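Long-range contacts in glycosyltransferase (Streptomyces viridochromogenes, PDB 2IUY), which probably transfers a sugar from a nucleotide-sugar donor, as a retaining family GT4 glycosyltransferase involved in making the antibiotic avilamycin A: residues F164-M168 against R225-L229; V147-R153 against S259-S264. Residues are numbered along the deposited sequence.

Going from the N terminus, the chain first builds one parallel six-stranded sheet (strands 5-9 to 123-125), then passes through the 147-153 loop into a second, which opens with strand 165-168; two Rossmann-like domains, each built on such a sheet, are the hallmark of the GT-B fold. Interaction 1 closes the inner loop, when helix 222-231 returns to pack on strand 165-168. Interaction 2 closes the outer loop, when helix 256-263 comes back to the 147-153 loop, so interaction 1 is nested inside it. The two touch through two salt bridges, Arg225 NH2 to Glu260 OE1 (2.7 Å) and Asp227 OD1 to Arg153 NE (3.0 Å). Arg225 and Glu260 both belong to the UDP site.

Interaction 1: residues F164-M168 against R225-L229; sequences FLLFM and RLDLL
Strand 165-168 is extended, and helix 225-229 crosses it with axes 10.2 Å apart and 136° between their N-to-C directions; Leu166 and Leu228 have the nearest CA atoms, at 7.7 Å. Arg225 opens the helical segment: its aliphatic stem meets the strand, CG 3.8 Å from Met168 CE, and Met168 SE also lies obliquely beside the guanidinium, 3.9 Å from Arg225 NE, a group salt-bridged to Glu260 of the UDP site. Met168, a selenomethionine, has chi1 and chi2 t and chi3 m, carrying SE across to the helix. This is helix-on-sheet packing in a Rossmann-like domain, where flexible apolar Leu and Met side chains fill the space between strand and helix. Three residues on, Leu228 (m, t) fills the middle: CD2 is 3.8 Å from Phe164 CZ, CB is 4.3 Å from Met168 CE, and O is 3.6 Å from Leu166 CD2. Leu229, its N bonded to Arg225 O (3.1 Å), brings CD1 to 3.8 Å from Met168 SE and 4.1 Å from Leu166 CD2.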
loop_
_atom_site.group_PDB
_atom_site.type_symbol
_atom_site.label_atom_id
_atom_site.label_comp_id
_atom_site.label_asym_id
_atom_site.label_seq_id
_atom_site.Cartn_x
_atom_site.Cartn_y
_atom_site.Cartn_z
ATOM N N PHE A 164 6.074 20.770 8.014
ATOM C CA PHE A 164 6.078 19.523 8.802
ATOM C C PHE A 164 6.535 18.324 7.942
ATOM O O PHE A 164 6.257 18.295 6.732
ATOM C CB PHE A 164 4.719 19.290 9.484
ATOM C CG PHE A 164 3.567 18.922 8.524
ATOM C CD1 PHE A 164 3.365 17.591 8.095
ATOM C CD2 PHE A 164 2.682 19.905 8.071
ATOM C CE1 PHE A 164 2.323 17.262 7.240
ATOM C CE2 PHE A 164 1.653 19.582 7.200
ATOM C CZ PHE A 164 1.476 18.261 6.773
ATOM N N LEU A 165 7.246 17.372 8.563
ATOM C CA LEU A 165 7.490 16.026 7.961
ATOM C C LEU A 165 6.298 15.118 8.327
ATOM O O LEU A 165 5.505 15.486 9.193
ATOM C CB LEU A 165 8.815 15.434 8.405
ATOM C CG LEU A 165 10.066 16.317 8.168
ATOM C CD1 LEU A 165 11.411 15.617 8.563
ATOM C CD2 LEU A 165 10.125 16.826 6.728
ATOM N N LEU A 166 6.112 14.004 7.637
ATOM C CA LEU A 166 4.866 13.260 7.815
ATOM C C LEU A 166 5.139 11.781 7.905
ATOM O O LEU A 166 5.808 11.230 7.032
ATOM C CB LEU A 166 3.867 13.503 6.681
ATOM C CG LEU A 166 2.583 12.653 6.721
ATOM C CD1 LEU A 166 1.652 13.046 7.875
ATOM C CD2 LEU A 166 1.809 12.780 5.387
ATOM N N PHE A 167 4.618 11.152 8.968
ATOM C CA PHE A 167 4.660 9.723 9.058
ATOM C C PHE A 167 3.209 9.249 8.964
ATOM O O PHE A 167 2.364 9.727 9.699
ATOM C CB PHE A 167 5.334 9.270 10.374
ATOM C CG PHE A 167 5.230 7.804 10.621
ATOM C CD1 PHE A 167 6.296 6.948 10.304
ATOM C CD2 PHE A 167 4.051 7.254 11.178
ATOM C CE1 PHE A 167 6.176 5.540 10.530
ATOM C CE2 PHE A 167 3.936 5.873 11.400
ATOM C CZ PHE A 167 5.023 5.025 11.071
HETATM N N MSE A 168 2.937 8.317 8.055
HETATM C CA MSE A 168 1.583 7.866 7.840
HETATM C C MSE A 168 1.512 6.348 7.785
HETATM O O MSE A 168 1.905 5.719 6.781
HETATM C CB MSE A 168 0.975 8.519 6.573
HETATM C CG MSE A 168 -0.457 8.071 6.389
HETATM SE SE MSE A 168 -1.338 9.015 4.996
HETATM C CE MSE A 168 -1.753 10.635 5.999
ATOM N N ARG A 225 -6.493 13.194 5.129
ATOM C CA ARG A 225 -5.457 12.297 4.666
ATOM C C ARG A 225 -4.731 12.757 3.371
ATOM O O ARG A 225 -3.493 12.760 3.280
ATOM C CB ARG A 225 -6.103 10.952 4.446
ATOM C CG ARG A 225 -5.127 9.832 4.344
ATOM C CD ARG A 225 -5.749 8.629 3.654
ATOM N NE ARG A 225 -4.707 7.634 3.534
ATOM C CZ ARG A 225 -4.228 7.171 2.383
ATOM N NH1 ARG A 225 -4.740 7.548 1.213
ATOM N NH2 ARG A 225 -3.242 6.300 2.438
ATOM N N LEU A 226 -5.544 13.151 2.387
ATOM C CA LEU A 226 -5.091 13.642 1.102
ATOM C C LEU A 226 -4.356 14.951 1.182
ATOM O O LEU A 226 -3.311 15.107 0.557
ATOM C CB LEU A 226 -6.298 13.839 0.209
ATOM C CG LEU A 226 -7.122 12.642 -0.195
ATOM C CD1 LEU A 226 -8.081 13.194 -1.267
ATOM C CD2 LEU A 226 -6.238 11.432 -0.708
ATOM N N ASP A 227 -4.913 15.900 1.941
ATOM C CA ASP A 227 -4.242 17.178 2.165
ATOM C C ASP A 227 -2.900 16.991 2.885
ATOM O O ASP A 227 -1.913 17.619 2.509
ATOM C CB ASP A 227 -5.117 18.125 2.991
ATOM C CG ASP A 227 -6.377 18.577 2.244
ATOM O OD1 ASP A 227 -6.271 18.872 1.034
ATOM O OD2 ASP A 227 -7.460 18.661 2.883
ATOM N N LEU A 228 -2.861 16.138 3.910
ATOM C CA LEU A 228 -1.599 15.864 4.641
ATOM C C LEU A 228 -0.523 15.319 3.702
ATOM O O LEU A 228 0.623 15.769 3.698
ATOM C CB LEU A 228 -1.867 14.886 5.804
ATOM C CG LEU A 228 -2.590 15.439 7.045
ATOM C CD1 LEU A 228 -2.853 14.291 8.049
ATOM C CD2 LEU A 228 -1.775 16.546 7.701
ATOM N N LEU A 229 -0.922 14.357 2.875
ATOM C CA LEU A 229 -0.019 13.747 1.882
ATOM C C LEU A 229 0.631 14.776 0.958
ATOM O O LEU A 229 1.845 14.733 0.708
ATOM C CB LEU A 229 -0.786 12.719 1.047
ATOM C CG LEU A 229 -0.615 11.202 1.176
ATOM C CD1 LEU A 229 0.468 10.676 2.132
ATOM C CD2 LEU A 229 -1.968 10.449 1.287
#

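Interaction 2: residues V147-R153 against S259-S264; sequences VDPARYR and SEAAVS
A very short hydrogen bond, 2.3 Å from Tyr152 OH (chi1 m) to Glu260 OE2, binds the loop leading into the second sheet to a helix of the UDP site. Tyrosine suits this place because its hydroxyl reaches the acid while its ring stays apolar; Glu260, a UDP-site residue, also forms a salt bridge with Arg225. Loop 147-153 leaves Val147 extended, makes an Asx turn in which Asp148 OD1 accepts from Ala150 N (3.1 Å), then a 3-10 turn over 149-151, helped by proline's fixed phi. Residues 259-263 are helical. The nearest CA pairs are Val147-Ser259 (6.3 Å), Pro149-Val263 (6.2 Å) and Arg153-Ser264 (5.3 Å). Compact and branched, Val263 (chi1 p) fits between loop side chains: CG1 lies 3.6 Å from Tyr152 CG and 3.8 Å from Val147 CG2, and CG2 is 3.9 Å from Pro149 CB. Ser264 OG (chi1 m) donates to Glu260 O (2.8 Å) and accepts from a water (2.7 Å) that in turn accepts a hydrogen bond from Arg153 N (3.1 Å). Trp34 of helix 31-45 touches Tyr152 and Glu260, Leu226 of helix 222-231 lies against Tyr152, and helix 308-319 packs Val316 on Pro149.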
loop_
_atom_site.group_PDB
_atom_site.type_symbol
_atom_site.label_atom_id
_atom_site.label_comp_id
_atom_site.label_asym_id
_atom_site.label_seq_id
_atom_site.Cartn_x
_atom_site.Cartn_y
_atom_site.Cartn_z
ATOM N N VAL A 147 -1.122 3.555 -8.140
ATOM C CA VAL A 147 -1.737 4.711 -7.600
ATOM C C VAL A 147 -2.525 5.403 -8.745
ATOM O O VAL A 147 -2.019 5.549 -9.855
ATOM C CB VAL A 147 -0.642 5.578 -6.878
ATOM C CG1 VAL A 147 0.330 6.322 -7.821
ATOM C CG2 VAL A 147 -1.230 6.360 -5.828
ATOM N N ASP A 148 -3.774 5.783 -8.468
ATOM C CA ASP A 148 -4.590 6.566 -9.405
ATOM C C ASP A 148 -4.501 8.044 -9.013
ATOM O O ASP A 148 -5.067 8.466 -7.967
ATOM C CB ASP A 148 -6.039 6.057 -9.340
ATOM C CG ASP A 148 -7.001 6.811 -10.266
ATOM O OD1 ASP A 148 -6.582 7.681 -11.073
ATOM O OD2 ASP A 148 -8.213 6.503 -10.179
ATOM N N PRO A 149 -3.828 8.844 -9.858
ATOM C CA PRO A 149 -3.679 10.254 -9.552
ATOM C C PRO A 149 -4.996 10.964 -9.287
ATOM O O PRO A 149 -4.994 11.904 -8.476
ATOM C CB PRO A 149 -2.972 10.844 -10.781
ATOM C CG PRO A 149 -2.415 9.646 -11.550
ATOM C CD PRO A 149 -3.160 8.437 -11.109
ATOM N N ALA A 150 -6.099 10.523 -9.909
ATOM C CA ALA A 150 -7.425 11.146 -9.690
ATOM C C ALA A 150 -7.849 11.047 -8.240
ATOM O O ALA A 150 -8.648 11.828 -7.780
ATOM C CB ALA A 150 -8.533 10.526 -10.622
ATOM N N ARG A 151 -7.332 10.075 -7.510
ATOM C CA ARG A 151 -7.699 9.907 -6.102
ATOM C C ARG A 151 -6.882 10.814 -5.187
ATOM O O ARG A 151 -7.159 10.868 -3.983
ATOM C CB ARG A 151 -7.541 8.446 -5.650
ATOM C CG ARG A 151 -8.637 7.512 -6.171
ATOM C CD ARG A 151 -8.860 6.266 -5.298
ATOM N NE ARG A 151 -9.841 5.368 -5.935
ATOM C CZ ARG A 151 -11.163 5.315 -5.707
ATOM N NH1 ARG A 151 -11.754 6.107 -4.823
ATOM N NH2 ARG A 151 -11.919 4.451 -6.396
ATOM N N TYR A 152 -5.860 11.469 -5.742
ATOM C CA TYR A 152 -4.928 12.281 -4.953
ATOM C C TYR A 152 -4.946 13.730 -5.407
ATOM O O TYR A 152 -5.486 14.065 -6.488
ATOM C CB TYR A 152 -3.498 11.678 -4.942
ATOM C CG TYR A 152 -3.561 10.282 -4.333
ATOM C CD1 TYR A 152 -3.436 10.076 -2.944
ATOM C CD2 TYR A 152 -3.858 9.181 -5.141
ATOM C CE1 TYR A 152 -3.577 8.788 -2.401
ATOM C CE2 TYR A 152 -4.002 7.917 -4.603
ATOM C CZ TYR A 152 -3.859 7.729 -3.258
ATOM O OH TYR A 152 -4.016 6.442 -2.812
ATOM N N ARG A 153 -4.361 14.583 -4.571
ATOM C CA ARG A 153 -4.248 15.982 -4.909
ATOM C C ARG A 153 -3.276 16.155 -6.074
ATOM O O ARG A 153 -2.207 15.512 -6.143
ATOM C CB ARG A 153 -3.814 16.825 -3.709
ATOM C CG ARG A 153 -4.741 16.821 -2.530
ATOM C CD ARG A 153 -6.032 17.620 -2.740
ATOM N NE ARG A 153 -6.873 17.504 -1.545
ATOM C CZ ARG A 153 -8.068 16.919 -1.499
ATOM N NH1 ARG A 153 -8.636 16.432 -2.605
ATOM N NH2 ARG A 153 -8.736 16.871 -0.338
ATOM N N SER A 259 4.079 5.609 -3.004
ATOM C CA SER A 259 3.409 6.005 -4.247
ATOM C C SER A 259 2.385 7.095 -3.983
ATOM O O SER A 259 2.197 7.996 -4.812
ATOM C CB SER A 259 2.783 4.784 -4.982
ATOM O OG SER A 259 1.847 4.147 -4.129
ATOM N N GLU A 260 1.737 7.019 -2.817
ATOM C CA GLU A 260 0.743 8.010 -2.366
ATOM C C GLU A 260 1.343 9.385 -2.133
ATOM O O GLU A 260 0.802 10.365 -2.616
ATOM C CB GLU A 260 0.000 7.524 -1.116
ATOM C CG GLU A 260 -0.879 6.348 -1.521
ATOM C CD GLU A 260 -1.848 5.909 -0.477
ATOM O OE1 GLU A 260 -1.394 5.496 0.597
ATOM O OE2 GLU A 260 -3.081 5.963 -0.757
ATOM N N ALA A 261 2.441 9.449 -1.386
ATOM C CA ALA A 261 3.131 10.710 -1.191
ATOM C C ALA A 261 3.537 11.296 -2.528
ATOM O O ALA A 261 3.225 12.425 -2.820
ATOM C CB ALA A 261 4.360 10.519 -0.228
ATOM N N ALA A 262 4.221 10.513 -3.364
ATOM C CA ALA A 262 4.842 11.070 -4.551
ATOM C C ALA A 262 3.801 11.530 -5.571
ATOM O O ALA A 262 3.909 12.623 -6.149
ATOM C CB ALA A 262 5.809 10.045 -5.162
ATOM N N VAL A 263 2.774 10.740 -5.788
ATOM C CA VAL A 263 1.708 11.179 -6.715
ATOM C C VAL A 263 0.976 12.417 -6.147
ATOM O O VAL A 263 0.314 13.141 -6.893
ATOM C CB VAL A 263 0.736 10.075 -6.988
ATOM C CG1 VAL A 263 -0.347 10.049 -5.871
ATOM C CG2 VAL A 263 0.070 10.277 -8.336
ATOM N N SER A 264 1.082 12.650 -4.834
ATOM C CA SER A 264 0.519 13.883 -4.245
ATOM C C SER A 264 1.550 15.016 -4.277
ATOM O O SER A 264 1.320 16.063 -3.676
ATOM C CB SER A 264 0.058 13.691 -2.798
ATOM O OG SER A 264 -0.824 12.585 -2.669
HETATM O O HOH W 1 -3.158 13.750 -1.831
#